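Local atomic coordinates of octaprenyl-diphosphate synthase (Roseobacter denitrificans, PDB entry 4JXN), a protein that probably lengthens farnesyl diphosphate with five isopentenyl units, using magnesium, to give the all-trans octaprenyl diphosphate from which quinone side chains are made. Residues 31-36 with 126-131; 250-255 with 293-298; 259-264 with 283-288. All blocks are in the same frame, centred on the assembly; numbering follows the deposited sequence.

Contact 1 of 3, residues 31-36 with 126-131; sequences RERMAS and FSRSFQ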
loop_
_atom_site.group_PDB
_atom_site.type_symbol
_atom_site.label_atom_id
_atom_site.label_comp_id
_atom_site.label_asym_id
_atom_site.label_seq_id
_atom_site.Cartn_x
_atom_site.Cartn_y
_atom_site.Cartn_z
ATOM N N ARG A 31 13.948 11.477 4.768
ATOM C CA ARG A 31 14.526 11.215 6.091
ATOM C C ARG A 31 13.521 11.531 7.205
ATOM O O ARG A 31 13.211 10.654 8.017
ATOM C CB ARG A 31 15.817 12.017 6.300
ATOM N N GLU A 32 13.001 12.762 7.215
ATOM C CA GLU A 32 12.085 13.245 8.278
ATOM C C GLU A 32 10.711 12.510 8.352
ATOM O O GLU A 32 10.120 12.395 9.429
ATOM C CB GLU A 32 11.897 14.776 8.146
ATOM C CG GLU A 32 10.491 15.295 8.421
ATOM C CD GLU A 32 10.269 16.678 7.845
ATOM O OE1 GLU A 32 11.200 17.509 7.932
ATOM O OE2 GLU A 32 9.163 16.922 7.299
ATOM N N ARG A 33 10.204 12.021 7.221
ATOM C CA ARG A 33 8.922 11.295 7.206
ATOM C C ARG A 33 9.070 9.799 7.465
ATOM O O ARG A 33 8.111 9.148 7.884
ATOM C CB ARG A 33 8.193 11.494 5.872
ATOM C CG ARG A 33 7.773 12.921 5.564
ATOM C CD ARG A 33 7.106 13.587 6.746
ATOM N NE ARG A 33 6.628 14.930 6.420
ATOM C CZ ARG A 33 5.501 15.204 5.767
ATOM N NH1 ARG A 33 4.703 14.230 5.332
ATOM N NH2 ARG A 33 5.167 16.470 5.541
ATOM N N MET A 34 10.251 9.250 7.194
ATOM C CA MET A 34 10.550 7.868 7.565
ATOM C C MET A 34 10.618 7.730 9.094
ATOM O O MET A 34 10.442 6.636 9.635
ATOM C CB MET A 34 11.856 7.413 6.922
ATOM N N ALA A 35 10.870 8.846 9.781
ATOM C CA ALA A 35 10.788 8.904 11.241
ATOM C C ALA A 35 9.341 8.772 11.700
ATOM O O ALA A 35 8.488 9.592 11.344
ATOM C CB ALA A 35 11.379 10.208 11.762
ATOM N N SER A 36 9.081 7.742 12.501
ATOM C CA SER A 36 7.741 7.440 12.990
ATOM C C SER A 36 7.567 7.909 14.439
ATOM O O SER A 36 8.325 7.496 15.327
ATOM C CB SER A 36 7.485 5.936 12.876
ATOM O OG SER A 36 6.240 5.577 13.445
ATOM N N PHE A 126 4.141 3.889 1.618
ATOM C CA PHE A 126 2.944 4.202 0.839
ATOM C C PHE A 126 2.077 5.208 1.592
ATOM O O PHE A 126 1.721 6.250 1.052
ATOM C CB PHE A 126 2.078 2.963 0.567
ATOM C CG PHE A 126 2.631 2.006 -0.459
ATOM C CD1 PHE A 126 3.357 2.446 -1.566
ATOM C CD2 PHE A 126 2.351 0.639 -0.349
ATOM C CE1 PHE A 126 3.828 1.537 -2.511
ATOM C CE2 PHE A 126 2.819 -0.268 -1.290
ATOM C CZ PHE A 126 3.560 0.181 -2.373
ATOM N N SER A 127 1.741 4.891 2.839
ATOM C CA SER A 127 0.929 5.797 3.647
ATOM C C SER A 127 1.585 7.174 3.713
ATOM O O SER A 127 0.919 8.195 3.539
ATOM C CB SER A 127 0.705 5.234 5.058
ATOM O OG SER A 127 1.916 5.103 5.775
ATOM N N ARG A 128 2.896 7.202 3.941
ATOM C CA ARG A 128 3.630 8.468 3.988
ATOM C C ARG A 128 3.637 9.190 2.636
ATOM O O ARG A 128 3.509 10.416 2.584
ATOM C CB ARG A 128 5.058 8.238 4.473
ATOM C CG ARG A 128 5.144 7.880 5.945
ATOM C CD ARG A 128 5.039 9.114 6.821
ATOM N NE ARG A 128 4.596 8.779 8.170
ATOM C CZ ARG A 128 4.651 9.608 9.209
ATOM N NH1 ARG A 128 5.127 10.845 9.074
ATOM N NH2 ARG A 128 4.225 9.194 10.398
ATOM N N SER A 129 3.761 8.434 1.545
ATOM C CA SER A 129 3.701 9.023 0.204
ATOM C C SER A 129 2.358 9.735 -0.035
ATOM O O SER A 129 2.295 10.773 -0.678
ATOM C CB SER A 129 3.950 7.948 -0.861
ATOM O OG SER A 129 2.839 7.085 -1.030
ATOM N N PHE A 130 1.301 9.169 0.534
ATOM C CA PHE A 130 -0.069 9.615 0.325
ATOM C C PHE A 130 -0.329 10.922 1.077
ATOM O O PHE A 130 -0.937 11.870 0.547
ATOM C CB PHE A 130 -0.994 8.461 0.768
ATOM C CG PHE A 130 -2.461 8.744 0.660
ATOM C CD1 PHE A 130 -2.969 9.629 -0.281
ATOM C CD2 PHE A 130 -3.347 8.075 1.495
ATOM C CE1 PHE A 130 -4.330 9.862 -0.361
ATOM C CE2 PHE A 130 -4.708 8.298 1.412
ATOM C CZ PHE A 130 -5.199 9.196 0.483
ATOM N N GLN A 131 0.160 10.964 2.310
ATOM C CA GLN A 131 0.179 12.178 3.119
ATOM C C GLN A 131 0.833 13.356 2.411
ATOM O O GLN A 131 0.302 14.469 2.448
ATOM C CB GLN A 131 0.930 11.917 4.426
ATOM C CG GLN A 131 0.158 11.078 5.425
ATOM C CD GLN A 131 0.916 10.885 6.726
ATOM O OE1 GLN A 131 2.048 10.381 6.743
ATOM N NE2 GLN A 131 0.290 11.284 7.828
#

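Contact 2 of 3, residues 250-255 with 293-298; sequences LIKAVA and TDTSVV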
loop_
_atom_site.group_PDB
_atom_site.type_symbol
_atom_site.label_atom_id
_atom_site.label_comp_id
_atom_site.label_asym_id
_atom_site.label_seq_id
_atom_site.Cartn_x
_atom_site.Cartn_y
_atom_site.Cartn_z
ATOM N N LEU A 250 14.186 -12.739 -24.795
ATOM C CA LEU A 250 13.625 -14.094 -24.717
ATOM C C LEU A 250 12.346 -14.223 -25.515
ATOM O O LEU A 250 12.107 -15.246 -26.152
ATOM C CB LEU A 250 13.399 -14.514 -23.263
ATOM C CG LEU A 250 14.686 -14.586 -22.431
ATOM C CD1 LEU A 250 14.365 -14.669 -20.946
ATOM C CD2 LEU A 250 15.551 -15.765 -22.854
ATOM N N ILE A 251 11.527 -13.179 -25.499
ATOM C CA ILE A 251 10.278 -13.207 -26.249
ATOM C C ILE A 251 10.545 -13.287 -27.740
ATOM O O ILE A 251 9.873 -14.024 -28.487
ATOM C CB ILE A 251 9.426 -11.944 -25.969
ATOM C CG1 ILE A 251 8.894 -11.971 -24.539
ATOM C CG2 ILE A 251 8.254 -11.845 -26.944
ATOM C CD1 ILE A 251 8.413 -10.628 -24.042
ATOM N N LYS A 252 11.489 -12.470 -28.173
ATOM C CA LYS A 252 11.856 -12.420 -29.567
ATOM C C LYS A 252 12.513 -13.737 -30.019
ATOM O O LYS A 252 12.356 -14.142 -31.174
ATOM C CB LYS A 252 12.798 -11.242 -29.801
ATOM C CG LYS A 252 12.118 -9.883 -29.808
ATOM C CD LYS A 252 13.036 -8.835 -30.426
ATOM C CE LYS A 252 12.433 -7.435 -30.407
ATOM N NZ LYS A 252 11.443 -7.242 -31.499
ATOM N N ALA A 253 13.246 -14.397 -29.116
ATOM C CA ALA A 253 13.837 -15.717 -29.424
ATOM C C ALA A 253 12.761 -16.788 -29.529
ATOM O O ALA A 253 12.666 -17.499 -30.541
ATOM C CB ALA A 253 14.865 -16.109 -28.381
ATOM N N VAL A 254 11.931 -16.875 -28.494
ATOM C CA VAL A 254 10.844 -17.851 -28.449
ATOM C C VAL A 254 9.923 -17.690 -29.653
ATOM O O VAL A 254 9.497 -18.674 -30.253
ATOM C CB VAL A 254 10.038 -17.737 -27.140
ATOM C CG1 VAL A 254 8.793 -18.616 -27.197
ATOM C CG2 VAL A 254 10.908 -18.107 -25.936
ATOM N N ALA A 255 9.644 -16.443 -30.014
ATOM C CA ALA A 255 8.807 -16.126 -31.161
ATOM C C ALA A 255 9.270 -16.774 -32.454
ATOM O O ALA A 255 8.483 -16.908 -33.388
ATOM C CB ALA A 255 8.725 -14.616 -31.343
ATOM N N THR A 293 20.277 -7.645 -30.836
ATOM C CA THR A 293 20.384 -6.495 -31.749
ATOM C C THR A 293 19.023 -5.830 -31.924
ATOM O O THR A 293 18.878 -4.609 -31.925
ATOM C CB THR A 293 20.816 -6.944 -33.155
ATOM O OG1 THR A 293 21.233 -8.312 -33.117
ATOM C CG2 THR A 293 21.929 -6.064 -33.689
ATOM N N ASP A 294 18.028 -6.679 -32.099
ATOM C CA ASP A 294 16.689 -6.246 -32.303
ATOM C C ASP A 294 16.097 -5.576 -31.055
ATOM O O ASP A 294 15.317 -4.628 -31.165
ATOM C CB ASP A 294 15.806 -7.425 -32.704
ATOM C CG ASP A 294 15.990 -7.866 -34.152
ATOM O OD1 ASP A 294 16.949 -7.438 -34.842
ATOM O OD2 ASP A 294 15.137 -8.674 -34.590
ATOM N N THR A 295 16.445 -6.074 -29.877
ATOM C CA THR A 295 15.979 -5.448 -28.630
ATOM C C THR A 295 16.678 -4.115 -28.395
ATOM O O THR A 295 16.064 -3.149 -27.927
ATOM C CB THR A 295 16.201 -6.369 -27.424
ATOM O OG1 THR A 295 15.453 -7.574 -27.608
ATOM C CG2 THR A 295 15.741 -5.689 -26.136
ATOM N N SER A 296 17.968 -4.080 -28.716
ATOM C CA SER A 296 18.743 -2.854 -28.730
ATOM C C SER A 296 18.051 -1.782 -29.568
ATOM O O SER A 296 18.054 -0.614 -29.207
ATOM C CB SER A 296 20.140 -3.116 -29.310
ATOM O OG SER A 296 20.813 -4.140 -28.607
ATOM N N VAL A 297 17.463 -2.193 -30.683
ATOM C CA VAL A 297 16.813 -1.270 -31.610
ATOM C C VAL A 297 15.549 -0.690 -30.993
ATOM O O VAL A 297 15.268 0.499 -31.153
ATOM C CB VAL A 297 16.515 -1.967 -32.965
ATOM C CG1 VAL A 297 15.506 -1.190 -33.799
ATOM C CG2 VAL A 297 17.811 -2.161 -33.750
ATOM N N VAL A 298 14.791 -1.518 -30.281
ATOM C CA VAL A 298 13.578 -1.030 -29.610
ATOM C C VAL A 298 13.947 -0.048 -28.507
ATOM O O VAL A 298 13.335 1.029 -28.395
ATOM C CB VAL A 298 12.707 -2.177 -29.079
ATOM C CG1 VAL A 298 11.540 -1.651 -28.259
ATOM C CG2 VAL A 298 12.188 -2.982 -30.247
#

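Contact 3 of 3, residues 259-264 with 283-288; sequences AEERAF and IALLHK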
loop_
_atom_site.group_PDB
_atom_site.type_symbol
_atom_site.label_atom_id
_atom_site.label_comp_id
_atom_site.label_asym_id
_atom_site.label_seq_id
_atom_site.Cartn_x
_atom_site.Cartn_y
_atom_site.Cartn_z
ATOM N N ALA A 259 10.257 -26.490 -33.309
ATOM C CA ALA A 259 9.906 -27.534 -32.344
ATOM C C ALA A 259 11.061 -27.871 -31.404
ATOM O O ALA A 259 10.878 -27.969 -30.183
ATOM C CB ALA A 259 9.454 -28.779 -33.083
ATOM N N GLU A 260 12.246 -28.050 -31.982
ATOM C CA GLU A 260 13.460 -28.339 -31.215
ATOM C C GLU A 260 13.697 -27.263 -30.150
ATOM O O GLU A 260 13.897 -27.567 -28.970
ATOM C CB GLU A 260 14.678 -28.426 -32.155
ATOM C CG GLU A 260 15.918 -29.047 -31.519
ATOM C CD GLU A 260 17.203 -28.724 -32.267
ATOM O OE1 GLU A 260 18.191 -28.325 -31.608
ATOM O OE2 GLU A 260 17.232 -28.861 -33.510
ATOM N N GLU A 261 13.650 -26.003 -30.579
ATOM C CA GLU A 261 13.924 -24.859 -29.705
ATOM C C GLU A 261 12.803 -24.608 -28.712
ATOM O O GLU A 261 13.055 -24.261 -27.552
ATOM C CB GLU A 261 14.170 -23.608 -30.542
ATOM C CG GLU A 261 15.429 -23.711 -31.381
ATOM C CD GLU A 261 15.647 -22.529 -32.297
ATOM O OE1 GLU A 261 15.090 -21.438 -32.040
ATOM O OE2 GLU A 261 16.403 -22.693 -33.271
ATOM N N ARG A 262 11.565 -24.790 -29.164
ATOM C CA ARG A 262 10.419 -24.674 -28.275
ATOM C C ARG A 262 10.583 -25.630 -27.084
ATOM O O ARG A 262 10.412 -25.229 -25.929
ATOM C CB ARG A 262 9.116 -24.938 -29.043
ATOM C CG ARG A 262 7.844 -24.495 -28.318
ATOM C CD ARG A 262 6.864 -23.793 -29.261
ATOM N NE ARG A 262 7.120 -22.350 -29.348
ATOM C CZ ARG A 262 6.698 -21.545 -30.328
ATOM N NH1 ARG A 262 6.996 -20.246 -30.283
ATOM N NH2 ARG A 262 5.988 -22.013 -31.356
ATOM N N ALA A 263 10.956 -26.878 -27.361
ATOM C CA ALA A 263 11.136 -27.878 -26.301
ATOM C C ALA A 263 12.133 -27.407 -25.269
ATOM O O ALA A 263 11.913 -27.569 -24.062
ATOM C CB ALA A 263 11.572 -29.211 -26.891
ATOM N N PHE A 264 13.224 -26.807 -25.742
ATOM C CA PHE A 264 14.188 -26.180 -24.848
ATOM C C PHE A 264 13.549 -25.028 -24.044
ATOM O O PHE A 264 13.812 -24.892 -22.855
ATOM C CB PHE A 264 15.391 -25.654 -25.637
ATOM C CG PHE A 264 16.408 -24.950 -24.780
ATOM C CD1 PHE A 264 17.325 -25.683 -24.041
ATOM C CD2 PHE A 264 16.437 -23.567 -24.697
ATOM C CE1 PHE A 264 18.259 -25.050 -23.243
ATOM C CE2 PHE A 264 17.364 -22.926 -23.902
ATOM C CZ PHE A 264 18.277 -23.670 -23.171
ATOM N N ILE A 283 21.772 -18.223 -24.832
ATOM C CA ILE A 283 22.477 -17.083 -25.429
ATOM C C ILE A 283 22.749 -17.317 -26.920
ATOM O O ILE A 283 22.607 -16.410 -27.735
ATOM C CB ILE A 283 23.793 -16.766 -24.664
ATOM C CG1 ILE A 283 23.464 -16.184 -23.279
ATOM C CG2 ILE A 283 24.666 -15.777 -25.431
ATOM C CD1 ILE A 283 24.650 -16.057 -22.349
ATOM N N ALA A 284 23.153 -18.532 -27.271
ATOM C CA ALA A 284 23.331 -18.904 -28.675
ATOM C C ALA A 284 22.041 -18.697 -29.489
ATOM O O ALA A 284 22.088 -18.202 -30.609
ATOM C CB ALA A 284 23.784 -20.354 -28.781
ATOM N N LEU A 285 20.904 -19.111 -28.922
ATOM C CA LEU A 285 19.602 -18.960 -29.566
ATOM C C LEU A 285 19.217 -17.484 -29.715
ATOM O O LEU A 285 18.613 -17.100 -30.715
ATOM C CB LEU A 285 18.507 -19.736 -28.810
ATOM C CG LEU A 285 18.688 -21.260 -28.753
ATOM C CD1 LEU A 285 17.579 -21.913 -27.949
ATOM C CD2 LEU A 285 18.779 -21.864 -30.146
ATOM N N LEU A 286 19.596 -16.656 -28.744
ATOM C CA LEU A 286 19.337 -15.207 -28.836
ATOM C C LEU A 286 20.061 -14.653 -30.021
ATOM O O LEU A 286 19.468 -13.923 -30.832
ATOM C CB LEU A 286 19.812 -14.436 -27.596
ATOM C CG LEU A 286 19.111 -14.741 -26.272
ATOM C CD1 LEU A 286 19.596 -13.805 -25.174
ATOM C CD2 LEU A 286 17.606 -14.647 -26.433
ATOM N N HIS A 287 21.349 -14.989 -30.112
ATOM C CA HIS A 287 22.192 -14.497 -31.213
ATOM C C HIS A 287 21.705 -15.045 -32.552
ATOM O O HIS A 287 21.560 -14.298 -33.519
ATOM C CB HIS A 287 23.670 -14.837 -30.982
ATOM C CG HIS A 287 24.283 -14.083 -29.846
ATOM N ND1 HIS A 287 24.303 -12.706 -29.795
ATOM C CD2 HIS A 287 24.870 -14.510 -28.704
ATOM C CE1 HIS A 287 24.886 -12.318 -28.676
ATOM N NE2 HIS A 287 25.239 -13.393 -27.996
ATOM N N LYS A 288 21.410 -16.340 -32.575
ATOM C CA LYS A 288 20.896 -17.035 -33.761
ATOM C C LYS A 288 19.730 -16.284 -34.364
ATOM O O LYS A 288 19.610 -16.196 -35.578
ATOM C CB LYS A 288 20.440 -18.440 -33.361
ATOM C CG LYS A 288 19.993 -19.351 -34.488
ATOM C CD LYS A 288 19.458 -20.655 -33.899
ATOM C CE LYS A 288 19.099 -21.678 -34.965
ATOM N NZ LYS A 288 18.060 -21.199 -35.920
#

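Contact 1 of 3, residues 31-36 with 126-131
Arg-33, on the last turn of helix 9-34, and Arg-128, on helix 116-134, point at each other and carry this contact almost alone, yet their two side chains run at about a right angle rather than alongside. The guanidinium planes are likewise turned 74° apart, so the groups do not stack. Each chain is kinked at its second torsion. In Arg-128 that kink (chi2 -80°) bends the stem so that CD lies 3.3 Å from the backbone O of Arg-33 and 4.1 Å from its CB. The same O sits over a face of the Arg-128 guanidinium, 3.5 Å from NE and 3.6 Å from NH1. Farther along, Ala-35 O looks onto that face too, 4.2 Å from NH1. Both oxygens lie above the group, and any attraction is probably electrostatic, not a directed hydrogen bond. The Arg-33 chain turns another way: its NE gives a weak hydrogen bond, part of a salt bridge, to OE2 of Glu-32 (3.3 Å), which lies in plane at the guanidinium edge. Arg-33 NH2 has a salt bridge with Glu-135, while Arg-128 NH2 reaches Glu-154 of the second subunit in a long, weak ion pair. The two like charges come no closer than 5.1 Å, NH1 of Arg-33 to NH1 of Arg-128. Their mutual repulsion is probably offset by the acids that each arginine faces and, for Arg-128, by the carbonyl oxygens of Arg-33 and Ala-35, in and just past the last turn of helix 9-34.

Contact 2 of 3, residues 250-255 with 293-298
Thr-295 OG1 is hydrogen-bonded to the backbone O of Ala-291, one turn back in its own helix, and across the contact it rests 3.9 Å from CD of Lys-252. The hydroxyl is thus satisfied within helix 291-309, and what it offers the lysine is only van der Waals contact with the methylene chain. Lys-252 leaves helix 248-254 pointing at the other segment and supplies more than half of the surface buried here. Its stem is extended as far as CE and crosses Asp-294 and Thr-295 obliquely. CD packs 3.9 Å from Asp-294 CB, and CE lies 4.1 Å from both that CB and the backbone O of Asp-294. Farther along the second helix, CG2 of Val-298 comes within 4.5 Å of CE, a looser apolar contact.

At the end of the chain the last torsion bends (chi4 -79°) and turns NZ out of the line of the stem. The ammonium group has its salt bridge with Glu-170 of helix 170-196; Asp-294 OD2, although of opposite charge, stays 5.0 Å from Lys-252 NZ. The aspartate meets the lysine through its CB, not its carboxylate, though a distant attraction between the two charges may still add something. Thr-295 and Val-298 also pack on Ile-219 of helix 200-224.

The short helix axes pass 10.4 Å apart, crossing at 132° between their directions, well short of antiparallel, and one long side chain bridges them. Such helix-on-helix packing, with no strand anywhere, is that of the all-helical isoprenoid synthase fold.

Contact 3 of 3, residues 259-264 with 283-288
Glu-261 is the first residue of helix 259-270 to meet the other segment, and its side chain, extended beyond CG, slides past Leu-285 in the opposite direction. CG and CD of the glutamate lie 4.0 and 3.9 Å from Leu-285 CD2, so the methyl group packs against the base of the carboxylate. The two carboxylate oxygens then part company. The Lys-288 chain, straight through chi3, brings its CE to 3.3 Å from Glu-261 OE2. A bend at chi4 (-59°) then sets where NZ of Lys-288 lies, 3.5 Å from Glu-261 OE2, in a salt bridge. OE1 is hydrogen-bonded to His-289 NE2, just past the second segment. Each oxygen of this buried carboxylate thus has a positively charged or N-H partner of its own. The two consecutive helices, 259-270 and 278-288, inclined at 138° with their axes 12.3 Å apart, belong to the all-helical isoprenoid synthase fold; their contact is centred about 29 Å from the centre of the chain. One turn after Glu-261, Phe-264 carries its ring anti to the backbone N (chi1 178°), and Leu-285 CD1 meets it obliquely, 3.8 Å from Phe-264 CD2. The same ring meets His-281 edge-to-face.

Contact 1 comes first along the chain and lies on the opposite side of its centre from the other two, with centres about 40 Å from contact 2 and 48 Å from contact 3. Those two are neighbours, centres about 13 Å apart. Contact 3 falls between the two segments of contact 2 in sequence: helices 248-254, 259-270, 278-288 and 291-309 follow one another, the outer two meeting in contact 2 and the inner two in contact 3. Ala-253 CB packs 3.7 Å from Leu-286 CD2, joining them. Contact 1 thus sits where the two subunits meet, while contacts 2 and 3 bind the late helices together at the far side of the same subunit.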